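Side-chain contacts in putative triphosphoribosyl-dephospho-coA synthase (Archaeoglobus fulgidus DSM 4304, PDB 3H9P), which is of unknown function but may bind ATP and act as a triphosphoribosyl-dephospho-CoA synthase: residues 150-153 with 154-157; 142-145 with 146-149; 130-133 with 134-137; 168-171 with 172-175. All coordinates share one frame; numbering follows the deposited sequence.

How the interactions relate
Four short helix starts in one all-helical chain make a worked example of how a polar side chain just ahead of a helix meets its first N-H groups. Interactions 1, 2 and 3 are neighbours. Interactions 1 and 2 share helix 145-151, their centres about 9 Å apart, and I156 N of the first probably hydrogen-bonds E149 OE2 of the second at 2.6 Å. Interaction 3 leans on both: Y134 OH lies 3.2 Å from V151 O, a probable hydrogen bond, and M137 SE packs 3.8 Å from A147 CB. Interaction 4 stands apart, its centre about 35 Å from that of interaction 3, on the opposite side of the chain's centre.

Interaction 1: residues 150-153 with 154-157; sequences LVDG and FKIS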
loop_
_atom_site.group_PDB
_atom_site.type_symbol
_atom_site.label_atom_id
_atom_site.label_comp_id
_atom_site.label_asym_id
_atom_site.label_seq_id
_atom_site.Cartn_x
_atom_site.Cartn_y
_atom_site.Cartn_z
ATOM N N LEU A 150 -13.986 -4.654 6.432
ATOM C CA LEU A 150 -13.853 -6.034 6.827
ATOM C C LEU A 150 -13.502 -6.106 8.303
ATOM O O LEU A 150 -13.805 -7.113 8.967
ATOM C CB LEU A 150 -12.845 -6.786 5.941
ATOM C CG LEU A 150 -13.542 -7.629 4.830
ATOM C CD1 LEU A 150 -14.266 -6.760 3.858
ATOM C CD2 LEU A 150 -12.583 -8.558 4.084
ATOM N N VAL A 151 -12.905 -5.032 8.820
ATOM C CA VAL A 151 -12.443 -5.026 10.195
ATOM C C VAL A 151 -13.422 -4.392 11.218
ATOM O O VAL A 151 -13.431 -4.781 12.357
ATOM C CB VAL A 151 -11.014 -4.393 10.322
ATOM C CG1 VAL A 151 -10.725 -4.003 11.750
ATOM C CG2 VAL A 151 -9.937 -5.372 9.826
ATOM N N ASP A 152 -14.238 -3.429 10.807
ATOM C CA ASP A 152 -15.001 -2.646 11.754
ATOM C C ASP A 152 -16.474 -2.917 11.638
ATOM O O ASP A 152 -17.253 -2.063 11.981
ATOM C CB ASP A 152 -14.786 -1.135 11.528
ATOM C CG ASP A 152 -15.388 -0.613 10.162
ATOM O OD1 ASP A 152 -16.264 -1.257 9.469
ATOM O OD2 ASP A 152 -14.959 0.491 9.778
ATOM N N GLY A 153 -16.867 -4.056 11.091
ATOM C CA GLY A 153 -18.281 -4.363 10.971
ATOM C C GLY A 153 -19.014 -3.713 9.805
ATOM O O GLY A 153 -20.213 -3.522 9.874
ATOM N N PHE A 154 -18.323 -3.356 8.735
ATOM C CA PHE A 154 -19.032 -2.858 7.552
ATOM C C PHE A 154 -19.780 -1.523 7.795
ATOM O O PHE A 154 -20.899 -1.329 7.328
ATOM C CB PHE A 154 -19.993 -3.939 6.989
ATOM C CG PHE A 154 -19.275 -5.100 6.349
ATOM C CD1 PHE A 154 -18.962 -5.078 4.986
ATOM C CD2 PHE A 154 -18.897 -6.191 7.109
ATOM C CE1 PHE A 154 -18.279 -6.107 4.410
ATOM C CE2 PHE A 154 -18.219 -7.253 6.534
ATOM C CZ PHE A 154 -17.899 -7.215 5.164
ATOM N N LYS A 155 -19.142 -0.603 8.496
ATOM C CA LYS A 155 -19.776 0.685 8.830
ATOM C C LYS A 155 -20.180 1.544 7.608
ATOM O O LYS A 155 -21.245 2.141 7.607
ATOM C CB LYS A 155 -18.926 1.463 9.812
ATOM C CG LYS A 155 -19.094 0.933 11.252
ATOM C CD LYS A 155 -17.845 1.165 12.104
ATOM C CE LYS A 155 -17.663 2.621 12.532
ATOM N NZ LYS A 155 -16.278 2.879 13.113
ATOM N N ILE A 156 -19.360 1.600 6.575
ATOM C CA ILE A 156 -19.766 2.316 5.369
ATOM C C ILE A 156 -20.986 1.687 4.666
ATOM O O ILE A 156 -21.912 2.376 4.273
ATOM C CB ILE A 156 -18.578 2.481 4.406
ATOM C CG1 ILE A 156 -17.478 3.286 5.125
ATOM C CG2 ILE A 156 -19.020 3.192 3.146
ATOM C CD1 ILE A 156 -16.014 3.081 4.589
ATOM N N SER A 157 -21.021 0.372 4.572
ATOM C CA SER A 157 -22.104 -0.310 3.910
ATOM C C SER A 157 -23.450 -0.101 4.594
ATOM O O SER A 157 -24.470 0.085 3.924
ATOM C CB SER A 157 -21.778 -1.815 3.821
ATOM O OG SER A 157 -20.568 -1.976 3.090
#
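D152 OD1 sits at the start of helix 155-167 and accepts a hydrogen bond from K155 N at 3.1 Å, with an almost straight N-H...O angle of 177°. The donor comes from above the carboxylate plane, 38° out of it. F154 N also approaches the same oxygen, at 3.0 Å. The reach depends on the D152 torsion: with chi1 at 67°, CG stands between the backbone N and the carbonyl carbon, and the carboxylate is carried over the next turn of chain.

K155 crosses this carboxylate with its aliphatic part. Its chain bends at chi3, and CD passes 3.6 Å from D152 CG. The ammonium group then lies near the acid without pairing directly, NZ being 4.3 Å from D152 OD2, beyond salt-bridge range.

Between them the backbone turns at G153, whose positive phi would jam a beta carbon against the preceding carbonyl oxygen. F154, at the N-cap position, sends its ring back beside L150, the two side chains pointing the same way; L150 CD1 meets F154 CZ obliquely at 3.9 Å. Helices 58-68 and 76-88 supply further neighbours for this pair, among them L62, L63 and L87. Farther along, E149 from the preceding helix binds I156 N and S157 OG.

The short link between helices 145-151 and 155-167 thus has an apolar side, L150 with F154, and a polar one. A carboxylate beside the first N-H groups of a helix, with a lysine close by, is likely to be electrostatically favourable there.

Interaction 2: residues 142-145 with 146-149; sequences EENL and IARE
At N144 the backbone enters helix 145-151, whose first-turn bonds run from R148 N to N144 O at 3.3 Å and from E149 N to L145 O at 3.1 Å. N144 is the N-cap of this helix. Its OD1 accepts from A147 N at 3.2 Å, a capping bond in which the donor stands above the amide's carbonyl plane, 59° out of it. CG swings anti to the backbone N (chi1 -169°), which folds the amide back toward the turn and lays CG against A147 CB at 3.5 Å.

R148, one turn on, runs back alongside L145 and E142. L145 CD2 rests over one face of its guanidinium, offset toward the rim, and comes 3.6 Å from NH2. The edge of the same group is turned to the backbone carbonyl of E142, which lies near its plane. The E142 side chain, bent at chi2, adds a long salt bridge from OE1 to R148 NH1 at 3.9 Å; carboxylate and guanidinium planes are 61° apart, so the pair does not meet flat edge to flat edge. E142 also packs on K118 of the second subunit.

Elsewhere, L145 touches F185 and L235, while I146 meets L62 and L63 of helix 58-68. A water completes the cap, donating to N144 OD1 at 2.9 Å and accepting from I146 N at 3.1 Å.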
loop_
_atom_site.group_PDB
_atom_site.type_symbol
_atom_site.label_atom_id
_atom_site.label_comp_id
_atom_site.label_asym_id
_atom_site.label_seq_id
_atom_site.Cartn_x
_atom_site.Cartn_y
_atom_site.Cartn_z
ATOM N N GLU A 142 -4.873 3.079 6.258
ATOM C CA GLU A 142 -6.191 3.671 6.562
ATOM C C GLU A 142 -7.023 4.018 5.326
ATOM O O GLU A 142 -8.257 3.982 5.393
ATOM C CB GLU A 142 -6.033 4.929 7.458
ATOM C CG GLU A 142 -7.349 5.691 7.773
ATOM C CD GLU A 142 -7.631 6.868 6.812
ATOM O OE1 GLU A 142 -7.278 6.782 5.605
ATOM O OE2 GLU A 142 -8.216 7.891 7.259
ATOM N N GLU A 143 -6.358 4.354 4.217
ATOM C CA GLU A 143 -7.049 4.698 2.967
ATOM C C GLU A 143 -7.803 3.532 2.355
ATOM O O GLU A 143 -8.664 3.730 1.488
ATOM C CB GLU A 143 -6.082 5.239 1.907
ATOM C CG GLU A 143 -5.166 4.176 1.300
ATOM C CD GLU A 143 -3.769 4.202 1.922
ATOM O OE1 GLU A 143 -3.594 4.807 3.027
ATOM O OE2 GLU A 143 -2.835 3.642 1.291
ATOM N N ASN A 144 -7.435 2.321 2.765
ATOM C CA ASN A 144 -8.050 1.102 2.241
ATOM C C ASN A 144 -9.464 0.886 2.828
ATOM O O ASN A 144 -9.640 0.310 3.907
ATOM C CB ASN A 144 -7.116 -0.096 2.501
ATOM C CG ASN A 144 -7.542 -1.350 1.764
ATOM O OD1 ASN A 144 -8.709 -1.518 1.421
ATOM N ND2 ASN A 144 -6.602 -2.264 1.567
ATOM N N LEU A 145 -10.462 1.360 2.106
ATOM C CA LEU A 145 -11.866 1.333 2.555
ATOM C C LEU A 145 -12.457 -0.074 2.719
ATOM O O LEU A 145 -13.210 -0.340 3.658
ATOM C CB LEU A 145 -12.740 2.206 1.625
ATOM C CG LEU A 145 -12.376 3.687 1.402
ATOM C CD1 LEU A 145 -13.322 4.307 0.375
ATOM C CD2 LEU A 145 -12.398 4.539 2.678
ATOM N N ILE A 146 -12.092 -1.010 1.856
ATOM C CA ILE A 146 -12.697 -2.349 1.933
ATOM C C ILE A 146 -12.154 -3.080 3.157
ATOM O O ILE A 146 -12.920 -3.766 3.864
ATOM C CB ILE A 146 -12.503 -3.147 0.608
ATOM C CG1 ILE A 146 -13.443 -2.594 -0.462
ATOM C CG2 ILE A 146 -12.692 -4.690 0.768
ATOM C CD1 ILE A 146 -12.912 -2.818 -1.908
ATOM N N ALA A 147 -10.850 -2.897 3.410
ATOM C CA ALA A 147 -10.139 -3.516 4.562
ATOM C C ALA A 147 -10.778 -3.116 5.888
ATOM O O ALA A 147 -11.040 -3.924 6.777
ATOM C CB ALA A 147 -8.657 -3.080 4.551
ATOM N N ARG A 148 -11.011 -1.821 5.974
ATOM C CA ARG A 148 -11.675 -1.144 7.074
ATOM C C ARG A 148 -13.135 -1.601 7.304
ATOM O O ARG A 148 -13.544 -1.756 8.445
ATOM C CB ARG A 148 -11.565 0.336 6.745
ATOM C CG ARG A 148 -12.519 1.316 7.378
ATOM C CD ARG A 148 -11.748 2.578 7.346
ATOM N NE ARG A 148 -12.500 3.721 6.899
ATOM C CZ ARG A 148 -11.935 4.789 6.365
ATOM N NH1 ARG A 148 -10.618 4.816 6.163
ATOM N NH2 ARG A 148 -12.692 5.815 6.014
ATOM N N GLU A 149 -13.903 -1.821 6.237
ATOM C CA GLU A 149 -15.195 -2.530 6.316
ATOM C C GLU A 149 -15.050 -3.972 6.844
ATOM O O GLU A 149 -15.920 -4.487 7.565
ATOM C CB GLU A 149 -15.849 -2.616 4.919
ATOM C CG GLU A 149 -16.304 -1.285 4.375
ATOM C CD GLU A 149 -17.490 -0.734 5.136
ATOM O OE1 GLU A 149 -18.635 -1.144 4.871
ATOM O OE2 GLU A 149 -17.273 0.093 6.018
HETATM O O HOH W 1 -10.388 -0.448 -0.626
#

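Interaction 3: residues 130-133 with 134-137; sequences KINL and YEWM
N132 and E135 cross at about a right angle, their amide and carboxylate planes 34° apart, and form a capping box at the start of helix 133-138. N132 OD1 takes E135 N at 2.7 Å, nearly along the C=O axis, and Y134 N weakly. The return bond runs from N132 N to the anti side of E135 OE1 at 2.9 Å. The N132 side chain has a chi1 of 86°, which turns OD1 toward E135 N and Y134 N. With an alanine here, E135 N and Y134 N would probably lose their side-chain acceptor and only the E135 half of the box would remain.

On the apolar side I131, before the cap, lays CG2 against W136 CB at 4.0 Å, a hydrophobic staple. L133 crosses W136 obliquely, CD1 meeting the indole edge 4.1 Å from CE3, while the selenomethionine M137 puts CE over a face of that ring.

E135 OE1 also receives K129 NZ of the second subunit in a salt bridge. The same carboxylate therefore closes the capping box and takes part in the dimer contact, and the neighbouring lysine is likely to offset its negative charge.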
loop_
_atom_site.group_PDB
_atom_site.type_symbol
_atom_site.label_atom_id
_atom_site.label_comp_id
_atom_site.label_asym_id
_atom_site.label_seq_id
_atom_site.Cartn_x
_atom_site.Cartn_y
_atom_site.Cartn_z
ATOM N N LYS A 130 0.486 -17.428 10.332
ATOM C CA LYS A 130 -0.918 -17.828 10.375
ATOM C C LYS A 130 -1.829 -16.604 10.457
ATOM O O LYS A 130 -2.612 -16.416 11.403
ATOM C CB LYS A 130 -1.142 -18.821 11.520
ATOM C CG LYS A 130 -0.330 -20.102 11.329
ATOM C CD LYS A 130 -0.635 -21.116 12.430
ATOM C CE LYS A 130 0.456 -22.152 12.581
ATOM N NZ LYS A 130 0.093 -23.249 13.559
ATOM N N ILE A 131 -1.701 -15.749 9.452
ATOM C CA ILE A 131 -2.420 -14.491 9.452
ATOM C C ILE A 131 -3.729 -14.665 8.718
ATOM O O ILE A 131 -3.772 -14.796 7.473
ATOM C CB ILE A 131 -1.591 -13.312 8.889
ATOM C CG1 ILE A 131 -0.251 -13.224 9.639
ATOM C CG2 ILE A 131 -2.389 -12.029 8.996
ATOM C CD1 ILE A 131 0.661 -12.001 9.291
ATOM N N ASN A 132 -4.808 -14.674 9.495
ATOM C CA ASN A 132 -6.103 -14.862 8.909
ATOM C C ASN A 132 -6.569 -13.599 8.156
ATOM O O ASN A 132 -5.892 -12.569 8.137
ATOM C CB ASN A 132 -7.083 -15.397 9.940
ATOM C CG ASN A 132 -7.752 -14.316 10.759
ATOM O OD1 ASN A 132 -7.659 -13.132 10.487
ATOM N ND2 ASN A 132 -8.470 -14.749 11.775
ATOM N N LEU A 133 -7.714 -13.669 7.516
ATOM C CA LEU A 133 -8.072 -12.606 6.599
ATOM C C LEU A 133 -8.388 -11.343 7.387
ATOM O O LEU A 133 -8.181 -10.232 6.922
ATOM C CB LEU A 133 -9.264 -13.028 5.767
ATOM C CG LEU A 133 -9.858 -12.028 4.782
ATOM C CD1 LEU A 133 -8.791 -11.620 3.684
ATOM C CD2 LEU A 133 -11.079 -12.712 4.178
ATOM N N TYR A 134 -8.886 -11.542 8.604
ATOM C CA TYR A 134 -9.260 -10.437 9.473
ATOM C C TYR A 134 -8.009 -9.700 9.902
ATOM O O TYR A 134 -7.921 -8.474 9.750
ATOM C CB TYR A 134 -10.029 -10.962 10.673
ATOM C CG TYR A 134 -10.468 -9.892 11.625
ATOM C CD1 TYR A 134 -11.552 -9.080 11.310
ATOM C CD2 TYR A 134 -9.823 -9.708 12.864
ATOM C CE1 TYR A 134 -11.999 -8.110 12.175
ATOM C CE2 TYR A 134 -10.267 -8.709 13.759
ATOM C CZ TYR A 134 -11.366 -7.925 13.390
ATOM O OH TYR A 134 -11.854 -6.936 14.185
ATOM N N GLU A 135 -7.048 -10.464 10.414
ATOM C CA GLU A 135 -5.771 -9.922 10.920
ATOM C C GLU A 135 -5.007 -9.227 9.808
ATOM O O GLU A 135 -4.461 -8.156 9.997
ATOM C CB GLU A 135 -4.926 -11.022 11.576
ATOM C CG GLU A 135 -5.678 -11.722 12.703
ATOM C CD GLU A 135 -5.104 -13.082 13.118
ATOM O OE1 GLU A 135 -4.635 -13.881 12.269
ATOM O OE2 GLU A 135 -5.142 -13.368 14.332
ATOM N N TRP A 136 -4.980 -9.847 8.645
ATOM C CA TRP A 136 -4.359 -9.247 7.486
ATOM C C TRP A 136 -4.954 -7.861 7.259
ATOM O O TRP A 136 -4.225 -6.866 7.224
ATOM C CB TRP A 136 -4.583 -10.132 6.265
ATOM C CG TRP A 136 -3.672 -9.803 5.125
ATOM C CD1 TRP A 136 -2.490 -9.130 5.190
ATOM C CD2 TRP A 136 -3.837 -10.191 3.757
ATOM N NE1 TRP A 136 -1.923 -9.040 3.945
ATOM C CE2 TRP A 136 -2.719 -9.693 3.045
ATOM C CE3 TRP A 136 -4.834 -10.904 3.057
ATOM C CZ2 TRP A 136 -2.556 -9.878 1.656
ATOM C CZ3 TRP A 136 -4.680 -11.085 1.657
ATOM C CH2 TRP A 136 -3.546 -10.569 0.979
HETATM N N MSE A 137 -6.287 -7.811 7.146
HETATM C CA MSE A 137 -7.021 -6.567 6.923
HETATM C C MSE A 137 -6.743 -5.535 8.029
HETATM O O MSE A 137 -6.720 -4.338 7.728
HETATM C CB MSE A 137 -8.535 -6.805 6.776
HETATM C CG MSE A 137 -8.986 -7.511 5.505
HETATM SE SE MSE A 137 -8.346 -6.745 3.796
HETATM C CE MSE A 137 -6.678 -7.750 3.624
#

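Interaction 4: residues 168-171 with 172-175; sequences GNSG and KAVV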
loop_
_atom_site.group_PDB
_atom_site.type_symbol
_atom_site.label_atom_id
_atom_site.label_comp_id
_atom_site.label_asym_id
_atom_site.label_seq_id
_atom_site.Cartn_x
_atom_site.Cartn_y
_atom_site.Cartn_z
ATOM N N GLY A 168 -36.195 5.003 -0.776
ATOM C CA GLY A 168 -37.221 4.286 -1.502
ATOM C C GLY A 168 -36.589 3.390 -2.554
ATOM O O GLY A 168 -35.517 3.697 -3.101
ATOM N N ASN A 169 -37.233 2.261 -2.836
ATOM C CA ASN A 169 -36.674 1.350 -3.811
ATOM C C ASN A 169 -36.734 1.964 -5.196
ATOM O O ASN A 169 -37.822 2.077 -5.787
ATOM C CB ASN A 169 -37.345 -0.023 -3.772
ATOM C CG ASN A 169 -36.414 -1.128 -4.237
ATOM O OD1 ASN A 169 -35.772 -1.027 -5.295
ATOM N ND2 ASN A 169 -36.319 -2.190 -3.439
ATOM N N SER A 170 -35.574 2.401 -5.687
ATOM C CA SER A 170 -35.480 3.022 -7.008
ATOM C C SER A 170 -34.045 3.011 -7.471
ATOM O O SER A 170 -33.136 2.948 -6.661
ATOM C CB SER A 170 -36.028 4.467 -6.995
ATOM O OG SER A 170 -35.196 5.351 -6.250
ATOM N N GLY A 171 -33.846 3.066 -8.781
ATOM C CA GLY A 171 -32.503 3.275 -9.332
ATOM C C GLY A 171 -31.952 4.637 -8.927
ATOM O O GLY A 171 -30.774 4.753 -8.622
ATOM N N LYS A 172 -32.826 5.648 -8.918
ATOM C CA LYS A 172 -32.556 7.001 -8.413
ATOM C C LYS A 172 -31.829 7.019 -7.072
ATOM O O LYS A 172 -30.802 7.688 -6.925
ATOM C CB LYS A 172 -33.883 7.774 -8.297
ATOM C CG LYS A 172 -33.837 9.108 -7.533
ATOM C CD LYS A 172 -33.418 10.234 -8.449
ATOM C CE LYS A 172 -33.681 11.590 -7.818
ATOM N NZ LYS A 172 -32.692 11.895 -6.743
ATOM N N ALA A 173 -32.360 6.281 -6.102
ATOM C CA ALA A 173 -31.722 6.174 -4.805
ATOM C C ALA A 173 -30.300 5.633 -4.939
ATOM O O ALA A 173 -29.394 6.093 -4.231
ATOM C CB ALA A 173 -32.530 5.290 -3.869
ATOM N N VAL A 174 -30.111 4.648 -5.818
ATOM C CA VAL A 174 -28.795 4.011 -5.967
ATOM C C VAL A 174 -27.783 5.015 -6.524
ATOM O O VAL A 174 -26.633 5.056 -6.072
ATOM C CB VAL A 174 -28.823 2.732 -6.852
ATOM C CG1 VAL A 174 -27.392 2.257 -7.157
ATOM C CG2 VAL A 174 -29.580 1.619 -6.160
ATOM N N VAL A 175 -28.228 5.830 -7.487
ATOM C CA VAL A 175 -27.422 6.926 -8.010
ATOM C C VAL A 175 -27.108 7.920 -6.900
ATOM O O VAL A 175 -25.943 8.237 -6.642
ATOM C CB VAL A 175 -28.150 7.674 -9.145
ATOM C CG1 VAL A 175 -27.270 8.796 -9.699
ATOM C CG2 VAL A 175 -28.529 6.700 -10.234
#
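S170 reaches over the start of helix 171-182, and its short side chain can be followed atom by atom. CB lies 3.9 Å from K172 N. From there a chi1 of 69° turns OG to the A173 N side. OG accepts a hydrogen bond from A173 N at 3.0 Å, with an N-H...O angle of 160°, and packs 3.4 Å from K172 CB. With a valine in its place, A173 N would probably be left without its capping acceptor.

A173 CB comes 3.5 Å from G168 O, and its other neighbours include L164, F167 and W248. The helix proper begins with V175 N bonded to G171 O at 3.0 Å; V174 N reaches the same oxygen weakly. The K172 side chain leads away from the cap, and its NZ forms a salt bridge with E176. G168 has a positive phi at which a beta carbon would strike the preceding carbonyl oxygen. The whole is a classic serine N-cap, closing the short surface link between helices 155-167 and 171-182 of this all-helical fold.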